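Local coordinates for hypoxic response protein 1 (Mycobacterium tuberculosis, PDB 1Y5H) that is of unknown molecular function but is a secreted, DosR-regulated homodimer of CBS domains that probably binds zinc and, unlike some relatives, does not seem to bind AMP, at the interface of chains A and B. Numbering follows the deposited sequence. Chains: chain A/B, hypothetical protein RV2626C.

The interface of chains A and B. Residues chain A 34-35, 38-40, 57; chain B 58, 62.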
# COMPACT_ATOMS: atom_id res chain seq x y z
N MSE A 34 -5.30 8.44 -6.84
CA MSE A 34 -4.88 8.11 -5.49
C MSE A 34 -3.92 9.16 -4.94
O MSE A 34 -3.93 9.43 -3.73
CB MSE A 34 -4.21 6.74 -5.48
CG MSE A 34 -5.17 5.61 -5.78
SE MSE A 34 -4.21 3.96 -5.87
CE MSE A 34 -5.66 2.79 -6.39
N ARG A 35 -3.11 9.74 -5.81
CA ARG A 35 -2.18 10.78 -5.38
C ARG A 35 -2.99 12.03 -5.10
O ARG A 35 -2.76 12.72 -4.10
CB ARG A 35 -1.14 11.08 -6.47
CG ARG A 35 -0.15 12.18 -6.05
CD ARG A 35 0.94 12.42 -7.09
NE ARG A 35 0.42 12.94 -8.35
CZ ARG A 35 1.19 13.38 -9.34
NH1 ARG A 35 2.51 13.38 -9.22
NH2 ARG A 35 0.63 13.83 -10.46
N ASP A 38 -4.81 11.36 -1.96
CA ASP A 38 -3.97 10.79 -0.92
C ASP A 38 -4.67 9.61 -0.24
O ASP A 38 -4.79 9.55 0.98
CB ASP A 38 -3.62 11.86 0.12
CG ASP A 38 -2.67 11.35 1.19
OD1 ASP A 38 -1.60 10.81 0.83
OD2 ASP A 38 -2.98 11.51 2.39
N ILE A 39 -5.14 8.66 -1.05
CA ILE A 39 -5.80 7.47 -0.54
C ILE A 39 -5.20 6.22 -1.18
O ILE A 39 -4.52 6.31 -2.21
CB ILE A 39 -7.32 7.49 -0.82
CG1 ILE A 39 -7.57 7.80 -2.30
CG2 ILE A 39 -8.00 8.51 0.08
CD1 ILE A 39 -9.03 7.91 -2.66
N GLY A 40 -5.47 5.07 -0.58
CA GLY A 40 -4.93 3.83 -1.11
C GLY A 40 -5.95 2.88 -1.71
O GLY A 40 -5.60 1.76 -2.09
N ASP A 57 -3.85 0.58 -4.04
CA ASP A 57 -2.54 0.89 -4.58
C ASP A 57 -1.70 -0.38 -4.69
O ASP A 57 -1.00 -0.57 -5.69
CB ASP A 57 -1.83 1.95 -3.72
CG ASP A 57 -1.89 1.67 -2.21
OD1 ASP A 57 -1.48 2.57 -1.45
OD2 ASP A 57 -2.32 0.58 -1.79
N ARG B 58 3.51 1.75 -2.32
CA ARG B 58 2.85 3.01 -2.58
C ARG B 58 3.77 3.98 -3.33
O ARG B 58 3.31 4.74 -4.17
CB ARG B 58 2.33 3.64 -1.29
CG ARG B 58 1.44 4.85 -1.55
CD ARG B 58 0.62 5.26 -0.34
NE ARG B 58 -0.14 6.48 -0.62
CZ ARG B 58 -1.24 6.54 -1.36
NH1 ARG B 58 -1.75 5.45 -1.90
NH2 ARG B 58 -1.84 7.71 -1.56
N ILE B 62 2.54 6.18 -6.39
CA ILE B 62 2.51 7.64 -6.23
C ILE B 62 3.69 8.43 -6.80
O ILE B 62 3.49 9.43 -7.49
CB ILE B 62 2.32 7.99 -4.74
CG1 ILE B 62 1.06 7.30 -4.20
CG2 ILE B 62 2.21 9.50 -4.57
CD1 ILE B 62 -0.23 7.64 -4.96
O HOH W 1 4.23 12.06 -7.22
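B:Arg58 reaches across the dimer interface and puts its guanidinium between A:Asp57 and the turn at A:Asp38-A:Ile39. Its chain runs out straight from CG to NE, with CG anti to the backbone N (chi1 -171°), and this reach carries the head into chain A. NH1 does most of the gripping: it donates to the carboxylate oxygen OD1 of A:Asp57 at 2.9 Å, a salt bridge made on the anti side of that oxygen and somewhat out of the carboxylate plane, and to the backbone O of A:Ile39, also at 2.9 Å. The bonded oxygen lies near the guanidinium plane, at its edge, but the carboxylate is turned 61° against it, and the two meet through OD1 and not as a flat pair. The A:Ile39 carbonyl is approached from above its plane, and NH2 adds a weak bond to the same oxygen. On the far flank A:Asp38 OD1 makes a looser salt bridge, 3.9 Å from NH2. CG1 of B:Ile62, of the same chain, covers one face of the guanidinium, 3.7 Å above its centre, and should steady its tilt.

B:Ile62 also packs on chain A: its CD1 lies 3.7 Å from CA of A:Arg35, while CG2 rests against that arginine's CG and CD. Beyond this dense core the contact loosens. The A:Arg35 chain bends at chi3 (65°), and its NH1 is linked to the B:Ile62 carbonyl O through water 1, 2.9 Å from NH1.

In the fold, helix 57-65 of chain B lies against the end of helix 27-37, the following turn and the start of helix 57-65 in chain A; the two-fold repeats the contact with chains exchanged, joining the CBS 1 regions of the homodimer.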